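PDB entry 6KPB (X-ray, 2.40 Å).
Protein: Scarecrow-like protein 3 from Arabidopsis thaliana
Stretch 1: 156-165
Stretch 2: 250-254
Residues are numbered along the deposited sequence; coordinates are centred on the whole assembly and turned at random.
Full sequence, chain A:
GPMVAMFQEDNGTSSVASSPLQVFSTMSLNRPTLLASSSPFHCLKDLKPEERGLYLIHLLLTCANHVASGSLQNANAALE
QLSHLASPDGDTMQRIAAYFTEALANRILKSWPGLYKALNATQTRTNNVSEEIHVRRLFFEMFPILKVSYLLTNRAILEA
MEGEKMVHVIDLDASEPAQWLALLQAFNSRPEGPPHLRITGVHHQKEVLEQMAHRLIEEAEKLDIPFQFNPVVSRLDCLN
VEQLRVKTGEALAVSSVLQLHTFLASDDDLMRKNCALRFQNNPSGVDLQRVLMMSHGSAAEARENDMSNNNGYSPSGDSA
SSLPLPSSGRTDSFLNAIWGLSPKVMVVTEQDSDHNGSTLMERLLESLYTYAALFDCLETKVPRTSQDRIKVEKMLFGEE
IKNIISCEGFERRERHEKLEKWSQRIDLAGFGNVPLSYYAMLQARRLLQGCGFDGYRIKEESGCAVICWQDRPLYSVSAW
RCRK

Stretch 1 156-165: AILEAMEGEK
Stretch 2, residues 250-254: EALAV

Met-161 is the hub of this small apolar contact, where the end of a helix meets a strand. Its CA-to-CB bond points sideways to the strand, but the m, m, t rotamer (chi1 -63°, chi2 -47°, chi3 -171°) brings the thioether in: SD lies 3.5 Å from Ala-251 CB, while CE sits 3.6 Å from Leu-252 C and 3.9 Å from Ala-253 CB. The strand, 251-254, is extended, with phi/psi from -72/139 at Ala-251 to -137/140 at Ala-253. Its alternation supplies the rule: Ala-251 and Ala-253 point toward the 156-165 stretch, Leu-252 and Val-254 away, so small methyls face the incoming side chains.

One helical turn before Met-161, Ile-157 (m, t) points toward the strand and places CG1 3.9 Å from Ala-253 CB; their CA atoms are 6.7 Å apart. The helix, which begins earlier in the chain, ends at Ala-160, and Met-161 N still donates a hydrogen bond to Ile-157 O at 2.8 Å, although Met-161 itself has left helical angles (-98/22).

A type II turn then runs from Met-161 to Glu-164, closed by the hydrogen bond from Glu-164 N to Met-161 O at 3.3 Å, with Gly-163 at 85/-15. At the end of the turn, Glu-164 (m, m, chi3 -13°) points toward the strand, its CA 6.8 Å from Ala-251 CA and its CD 3.6 Å from Ala-251 CB. No hydrogen bond crosses the contact; Glu-164 OE2 is satisfied elsewhere in the structure.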

# COMPACT_ATOMS: atom_id res chain seq x y z
N ALA A 156 27.94 -13.72 26.07
CA ALA A 156 28.17 -12.73 27.11
C ALA A 156 27.17 -12.89 28.25
O ALA A 156 27.52 -12.71 29.42
CB ALA A 156 28.10 -11.32 26.52
N ILE A 157 25.92 -13.22 27.92
CA ILE A 157 24.90 -13.42 28.95
C ILE A 157 25.21 -14.68 29.76
O ILE A 157 25.19 -14.66 30.99
CB ILE A 157 23.50 -13.49 28.32
CG1 ILE A 157 23.05 -12.10 27.87
CG2 ILE A 157 22.50 -14.10 29.29
CD1 ILE A 157 21.83 -12.11 26.98
N LEU A 158 25.50 -15.79 29.07
CA LEU A 158 25.81 -17.04 29.76
C LEU A 158 26.98 -16.87 30.72
O LEU A 158 26.93 -17.33 31.87
CB LEU A 158 26.12 -18.14 28.75
CG LEU A 158 24.95 -18.98 28.25
CD1 LEU A 158 25.31 -19.64 26.93
CD2 LEU A 158 24.57 -20.02 29.28
N GLU A 159 28.04 -16.20 30.27
CA GLU A 159 29.21 -15.98 31.12
C GLU A 159 28.89 -15.03 32.26
O GLU A 159 29.47 -15.15 33.35
CB GLU A 159 30.37 -15.47 30.26
CG GLU A 159 31.20 -14.35 30.87
CD GLU A 159 32.28 -13.88 29.92
OE1 GLU A 159 32.86 -12.80 30.14
OE2 GLU A 159 32.55 -14.61 28.93
N ALA A 160 27.96 -14.09 32.06
CA ALA A 160 27.54 -13.23 33.15
C ALA A 160 26.65 -13.97 34.14
O ALA A 160 26.60 -13.61 35.32
CB ALA A 160 26.82 -12.00 32.61
N MET A 161 25.94 -15.00 33.67
CA MET A 161 25.00 -15.75 34.50
C MET A 161 25.59 -17.04 35.06
O MET A 161 24.84 -17.95 35.42
CB MET A 161 23.73 -16.05 33.71
CG MET A 161 22.97 -14.82 33.26
SD MET A 161 22.76 -13.64 34.60
CE MET A 161 21.62 -12.47 33.86
N GLU A 162 26.92 -17.13 35.13
CA GLU A 162 27.55 -18.29 35.75
C GLU A 162 27.19 -18.34 37.23
O GLU A 162 27.42 -17.39 37.97
CB GLU A 162 29.07 -18.21 35.58
CG GLU A 162 29.55 -18.26 34.14
CD GLU A 162 31.03 -17.93 34.01
OE1 GLU A 162 31.55 -17.21 34.89
OE2 GLU A 162 31.66 -18.38 33.04
N GLY A 163 26.61 -19.47 37.65
CA GLY A 163 26.25 -19.68 39.03
C GLY A 163 24.90 -19.13 39.44
O GLY A 163 24.39 -19.51 40.50
N GLU A 164 24.30 -18.26 38.63
CA GLU A 164 23.01 -17.67 38.98
C GLU A 164 21.90 -18.70 38.81
O GLU A 164 21.81 -19.37 37.78
CB GLU A 164 22.74 -16.44 38.12
CG GLU A 164 23.72 -15.30 38.33
CD GLU A 164 23.49 -14.56 39.63
OE1 GLU A 164 22.43 -14.76 40.26
OE2 GLU A 164 24.37 -13.78 40.03
N LYS A 165 21.05 -18.82 39.83
CA LYS A 165 19.90 -19.71 39.77
C LYS A 165 18.63 -19.03 39.28
O LYS A 165 17.66 -19.72 38.97
CB LYS A 165 19.65 -20.33 41.15
N GLU A 250 17.04 -11.43 41.44
CA GLU A 250 17.25 -12.15 40.19
C GLU A 250 18.27 -11.42 39.33
O GLU A 250 18.23 -10.19 39.22
CB GLU A 250 15.93 -12.32 39.43
CG GLU A 250 15.21 -11.02 39.12
CD GLU A 250 13.96 -11.23 38.28
OE1 GLU A 250 13.50 -10.26 37.64
OE2 GLU A 250 13.45 -12.37 38.25
N ALA A 251 19.18 -12.18 38.74
CA ALA A 251 20.19 -11.60 37.87
C ALA A 251 19.56 -11.15 36.56
O ALA A 251 18.70 -11.83 36.00
CB ALA A 251 21.31 -12.61 37.61
N LEU A 252 19.99 -9.99 36.08
CA LEU A 252 19.34 -9.30 34.97
C LEU A 252 20.32 -9.09 33.82
O LEU A 252 21.49 -8.79 34.04
CB LEU A 252 18.77 -7.96 35.43
CG LEU A 252 17.82 -7.24 34.46
CD1 LEU A 252 16.55 -8.05 34.27
CD2 LEU A 252 17.51 -5.84 34.96
N ALA A 253 19.81 -9.24 32.60
CA ALA A 253 20.56 -8.95 31.39
C ALA A 253 19.66 -8.20 30.43
O ALA A 253 18.47 -8.51 30.31
CB ALA A 253 21.10 -10.23 30.73
N VAL A 254 20.22 -7.21 29.74
CA VAL A 254 19.47 -6.36 28.82
C VAL A 254 20.09 -6.50 27.43
O VAL A 254 21.31 -6.38 27.28
CB VAL A 254 19.48 -4.89 29.27
CG1 VAL A 254 18.83 -4.00 28.21
CG2 VAL A 254 18.75 -4.74 30.60